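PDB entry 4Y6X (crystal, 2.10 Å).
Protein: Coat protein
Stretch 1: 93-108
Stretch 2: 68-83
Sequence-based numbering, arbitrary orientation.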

# COMPACT_ATOMS: atom_id res chain seq x y z
N PRO A 93 18.69 21.69 2.49
CA PRO A 93 19.23 20.99 1.33
C PRO A 93 20.30 19.94 1.78
O PRO A 93 20.98 20.14 2.76
CB PRO A 93 19.84 22.11 0.49
CG PRO A 93 19.40 23.42 1.12
CD PRO A 93 19.09 23.11 2.54
N PRO A 94 20.42 18.81 1.07
CA PRO A 94 21.42 17.82 1.44
C PRO A 94 22.84 18.33 1.15
O PRO A 94 23.00 19.01 0.14
CB PRO A 94 21.20 16.73 0.43
CG PRO A 94 20.78 17.46 -0.80
CD PRO A 94 19.94 18.62 -0.31
N VAL A 95 23.81 18.00 1.99
CA VAL A 95 25.21 18.25 1.71
C VAL A 95 25.96 17.00 1.29
O VAL A 95 26.26 16.81 0.10
CB VAL A 95 25.81 19.00 2.92
CG1 VAL A 95 27.26 19.38 2.72
CG2 VAL A 95 24.97 20.25 3.16
N VAL A 96 26.31 16.15 2.24
CA VAL A 96 27.07 14.94 1.93
C VAL A 96 26.26 14.03 1.02
O VAL A 96 25.10 13.82 1.28
CB VAL A 96 27.43 14.14 3.20
CG1 VAL A 96 28.01 12.79 2.82
CG2 VAL A 96 28.43 14.93 4.01
N GLY A 97 26.88 13.55 -0.04
CA GLY A 97 26.22 12.72 -1.01
C GLY A 97 25.26 13.40 -1.97
O GLY A 97 24.55 12.70 -2.67
N ARG A 98 25.17 14.74 -1.97
CA ARG A 98 24.32 15.45 -2.89
C ARG A 98 24.74 15.07 -4.29
O ARG A 98 25.92 14.99 -4.59
CB ARG A 98 24.48 16.95 -2.70
CG ARG A 98 23.70 17.72 -3.69
CD ARG A 98 23.90 19.18 -3.72
NE ARG A 98 23.26 19.85 -2.63
CZ ARG A 98 22.60 20.99 -2.78
NH1 ARG A 98 22.37 21.52 -3.97
NH2 ARG A 98 22.17 21.58 -1.71
N LEU A 99 23.78 14.82 -5.17
CA LEU A 99 24.07 14.48 -6.56
C LEU A 99 23.21 15.31 -7.51
O LEU A 99 22.14 15.70 -7.18
CB LEU A 99 23.71 13.02 -6.80
CG LEU A 99 24.65 11.98 -6.21
CD1 LEU A 99 24.08 10.59 -6.56
CD2 LEU A 99 26.08 12.15 -6.77
N GLY A 100 23.70 15.52 -8.72
CA GLY A 100 23.01 16.24 -9.77
C GLY A 100 22.15 15.32 -10.62
O GLY A 100 22.32 14.08 -10.62
N PHE A 101 21.17 15.93 -11.29
CA PHE A 101 20.37 15.29 -12.34
C PHE A 101 20.05 16.29 -13.43
O PHE A 101 20.16 17.47 -13.21
CB PHE A 101 19.06 14.71 -11.78
CG PHE A 101 18.20 15.67 -11.04
CD1 PHE A 101 17.30 16.47 -11.71
CD2 PHE A 101 18.24 15.74 -9.68
CE1 PHE A 101 16.48 17.35 -11.01
CE2 PHE A 101 17.44 16.58 -8.98
CZ PHE A 101 16.57 17.39 -9.65
N LYS A 102 19.66 15.77 -14.58
CA LYS A 102 19.34 16.55 -15.77
C LYS A 102 17.88 16.43 -16.16
O LYS A 102 17.22 15.45 -15.85
CB LYS A 102 20.17 16.03 -16.94
CG LYS A 102 21.69 16.15 -16.74
CD LYS A 102 22.09 17.59 -16.41
N LYS A 103 17.38 17.44 -16.86
CA LYS A 103 16.01 17.51 -17.27
C LYS A 103 15.69 16.32 -18.11
O LYS A 103 16.48 15.91 -18.93
CB LYS A 103 15.81 18.78 -18.07
CG LYS A 103 14.45 18.93 -18.70
CD LYS A 103 14.28 20.24 -19.44
CE LYS A 103 15.05 20.25 -20.77
NZ LYS A 103 14.05 20.14 -21.87
N ASN A 104 14.49 15.76 -17.93
CA ASN A 104 13.99 14.64 -18.72
C ASN A 104 14.94 13.49 -18.86
O ASN A 104 14.94 12.83 -19.85
CB ASN A 104 13.64 15.12 -20.13
CG ASN A 104 12.49 16.11 -20.14
OD1 ASN A 104 11.65 16.15 -19.23
ND2 ASN A 104 12.45 16.92 -21.17
N THR A 105 15.75 13.23 -17.87
CA THR A 105 16.67 12.10 -17.91
C THR A 105 16.49 11.26 -16.64
O THR A 105 16.63 11.74 -15.51
CB THR A 105 18.10 12.63 -18.03
OG1 THR A 105 18.16 13.46 -19.21
CG2 THR A 105 19.09 11.54 -18.20
N TYR A 106 16.13 10.00 -16.83
CA TYR A 106 15.99 9.08 -15.69
C TYR A 106 17.26 9.13 -14.85
O TYR A 106 18.37 8.99 -15.35
CB TYR A 106 15.70 7.67 -16.17
CG TYR A 106 15.52 6.70 -15.02
CD1 TYR A 106 14.28 6.59 -14.35
CD2 TYR A 106 16.57 5.88 -14.59
CE1 TYR A 106 14.08 5.72 -13.28
CE2 TYR A 106 16.38 4.97 -13.54
CZ TYR A 106 15.13 4.87 -12.91
OH TYR A 106 14.93 3.98 -11.89
N ARG A 107 17.10 9.24 -13.56
CA ARG A 107 18.19 9.18 -12.61
C ARG A 107 17.84 8.21 -11.51
O ARG A 107 16.69 8.16 -11.05
CB ARG A 107 18.33 10.57 -12.04
CG ARG A 107 19.39 10.78 -11.03
CD ARG A 107 20.67 10.43 -11.71
NE ARG A 107 21.75 11.32 -11.36
CZ ARG A 107 23.01 10.95 -11.22
NH1 ARG A 107 23.41 9.70 -11.48
NH2 ARG A 107 23.90 11.85 -10.82
N SER A 108 18.79 7.44 -11.05
CA SER A 108 18.48 6.59 -9.92
C SER A 108 19.56 6.64 -8.88
O SER A 108 20.60 7.22 -9.10
CB SER A 108 18.27 5.17 -10.41
OG SER A 108 19.43 4.68 -11.00
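Stretch 2 (68-83) LIGFVAVSDGTFGMVD

Stretch 2 of this coat protein folds against stretch 1 as an antiparallel β-sheet contact, in which two separate antiparallel ladders are held in register and phenylalanines gather on one face of the sheet. It illustrates a general principle: the backbone fixes the alignment of strands, while at two glycines, Gly77 and Gly70, an aromatic residue of stretch 1 occupies the place a CB would take.

Stretch 2 supplies two extended segments, Leu68 to Ala73 and Gly77 to Val82, joined by a short connection in which Val74 leaves the extended conformation (phi/psi -86/4). The second segment runs against Leu99 to Phe101, with 137° between their N-to-C directions and a closest axial approach of 4.5 Å. Here Leu99 pairs with Phe79 through Phe79 N to Leu99 O (2.8 Å) and Leu99 N to Phe79 O (2.9 Å). Two residues along, Phe101 N reaches Gly77 O at 3.0 Å and Gly77 N reaches Phe101 O at 3.1 Å. Between these pairs lies the non-hydrogen-bonded pair Gly100 and Thr78, whose CA atoms are 4.2 Å apart.

The first segment repeats the pattern farther along stretch 1. Phe71 N donates to Arg107 O (3.0 Å) and Arg107 N to Phe71 O (2.9 Å), and Ser108 follows opposite Gly70. Between the two ladders stretch 1 makes a type II turn from Lys102 to Thr105, anchored by Asn104 N to Ala73 O (2.8 Å) and Lys103 N to Asp76 OD1 (3.0 Å). A water bridges the same region, accepting from Ala73 N at 2.8 Å and donating to Lys102 O at 2.7 Å and Thr105 O at 2.6 Å.

Phe101, Phe71, Phe79 and Arg107 project to the same face. The edge of Phe71 meets the face of Phe101, with ring centroids 5.1 Å apart and planes at 88°, while Phe79 CD1 lies 3.8 Å from Phe101 CD2. Over the opposite face of the Phe101 ring lies Gly77, its CA 3.8 Å from the ring centroid; a CB at Gly77 would clash with Phe101 CZ. Gly70 is a similar case, since a CB there would collide with Tyr106 OH. Arg107 CB packs over the face of Phe71, 4.2 Å from its ring centroid.

Before the first ladder, Pro94 packs on the last part of the second strand: its CA lies 3.4 Å from Val82 CG1, its CB 3.7 Å from the same atom, and its CG 3.6 Å from Gly80 N.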

# COMPACT_ATOMS: atom_id res chain seq x y z
N LEU A 68 16.19 2.15 -2.86
CA LEU A 68 16.37 2.50 -4.26
C LEU A 68 15.33 3.46 -4.68
O LEU A 68 14.11 3.24 -4.42
CB LEU A 68 16.21 1.30 -5.16
CG LEU A 68 17.41 0.36 -5.39
CD1 LEU A 68 18.28 0.13 -4.21
CD2 LEU A 68 16.97 -0.95 -6.03
N ILE A 69 15.76 4.57 -5.29
CA ILE A 69 14.83 5.47 -5.87
C ILE A 69 15.18 5.78 -7.31
O ILE A 69 16.37 5.77 -7.72
CB ILE A 69 14.62 6.70 -5.05
CG1 ILE A 69 15.83 7.55 -5.04
CG2 ILE A 69 14.27 6.43 -3.58
CD1 ILE A 69 15.38 8.96 -5.22
N GLY A 70 14.16 6.04 -8.10
CA GLY A 70 14.36 6.44 -9.49
C GLY A 70 13.38 7.51 -9.81
O GLY A 70 12.27 7.50 -9.29
N PHE A 71 13.77 8.44 -10.65
CA PHE A 71 12.91 9.53 -11.00
C PHE A 71 13.30 10.17 -12.29
O PHE A 71 14.43 10.00 -12.77
CB PHE A 71 12.84 10.56 -9.89
CG PHE A 71 14.14 11.27 -9.66
CD1 PHE A 71 15.07 10.75 -8.77
CD2 PHE A 71 14.41 12.47 -10.29
CE1 PHE A 71 16.29 11.38 -8.53
CE2 PHE A 71 15.64 13.12 -10.08
CZ PHE A 71 16.57 12.55 -9.20
N VAL A 72 12.35 10.90 -12.85
CA VAL A 72 12.58 11.83 -13.95
C VAL A 72 12.10 13.20 -13.51
O VAL A 72 11.02 13.32 -12.92
CB VAL A 72 11.80 11.41 -15.22
CG1 VAL A 72 12.02 12.40 -16.33
CG2 VAL A 72 12.36 10.11 -15.75
N ALA A 73 12.87 14.25 -13.77
CA ALA A 73 12.45 15.62 -13.39
C ALA A 73 12.26 16.52 -14.64
O ALA A 73 12.85 16.30 -15.69
CB ALA A 73 13.50 16.24 -12.51
N VAL A 74 11.48 17.57 -14.51
CA VAL A 74 11.31 18.53 -15.61
C VAL A 74 12.40 19.65 -15.66
O VAL A 74 12.32 20.52 -16.50
CB VAL A 74 9.92 19.22 -15.57
CG1 VAL A 74 8.83 18.18 -15.67
CG2 VAL A 74 9.75 20.04 -14.29
N SER A 75 13.39 19.60 -14.78
CA SER A 75 14.47 20.59 -14.78
C SER A 75 15.76 19.90 -14.28
O SER A 75 15.69 18.84 -13.68
CB SER A 75 14.06 21.72 -13.82
OG SER A 75 15.19 22.36 -13.28
N ASP A 76 16.91 20.52 -14.53
CA ASP A 76 18.16 20.14 -13.87
C ASP A 76 18.00 20.41 -12.39
O ASP A 76 17.19 21.22 -11.97
CB ASP A 76 19.35 20.94 -14.39
CG ASP A 76 19.71 20.63 -15.85
OD1 ASP A 76 18.91 20.05 -16.64
OD2 ASP A 76 20.85 20.99 -16.24
N GLY A 77 18.80 19.77 -11.57
CA GLY A 77 18.80 20.09 -10.16
C GLY A 77 19.71 19.18 -9.40
O GLY A 77 20.55 18.50 -9.98
N THR A 78 19.52 19.14 -8.08
CA THR A 78 20.28 18.25 -7.26
C THR A 78 19.36 17.56 -6.23
O THR A 78 18.26 18.01 -5.95
CB THR A 78 21.42 19.00 -6.54
OG1 THR A 78 20.85 20.01 -5.74
CG2 THR A 78 22.42 19.69 -7.53
N PHE A 79 19.83 16.45 -5.70
CA PHE A 79 19.11 15.76 -4.69
C PHE A 79 19.99 14.98 -3.76
O PHE A 79 21.11 14.60 -4.08
CB PHE A 79 18.07 14.85 -5.33
CG PHE A 79 18.62 13.56 -5.83
CD1 PHE A 79 19.50 13.51 -6.94
CD2 PHE A 79 18.25 12.39 -5.21
CE1 PHE A 79 19.98 12.29 -7.43
CE2 PHE A 79 18.74 11.18 -5.67
CZ PHE A 79 19.62 11.11 -6.76
N GLY A 80 19.43 14.63 -2.62
CA GLY A 80 20.10 13.68 -1.73
C GLY A 80 19.35 13.46 -0.44
O GLY A 80 18.27 13.98 -0.25
N MET A 81 19.90 12.60 0.39
CA MET A 81 19.30 12.22 1.66
C MET A 81 19.78 13.12 2.77
O MET A 81 20.95 13.41 2.84
CB MET A 81 19.63 10.77 1.98
CG MET A 81 18.92 10.19 3.23
SD MET A 81 19.18 8.37 3.34
CE MET A 81 17.57 7.86 2.70
N VAL A 82 18.87 13.58 3.62
CA VAL A 82 19.21 14.38 4.80
C VAL A 82 18.72 13.71 6.08
O VAL A 82 17.78 12.91 6.02
CB VAL A 82 18.62 15.78 4.75
CG1 VAL A 82 19.05 16.43 3.47
CG2 VAL A 82 17.11 15.75 4.84
N ASP A 83 19.37 14.04 7.21
CA ASP A 83 19.10 13.46 8.57
C ASP A 83 18.42 14.38 9.58
O ASP A 83 18.03 13.93 10.67
CB ASP A 83 20.38 12.96 9.23
O HOH W 1 15.57 13.88 -14.48
O HOH W 2 22.28 11.65 -4.27
O HOH W 3 22.63 11.54 -0.37
O HOH W 4 23.20 15.56 3.24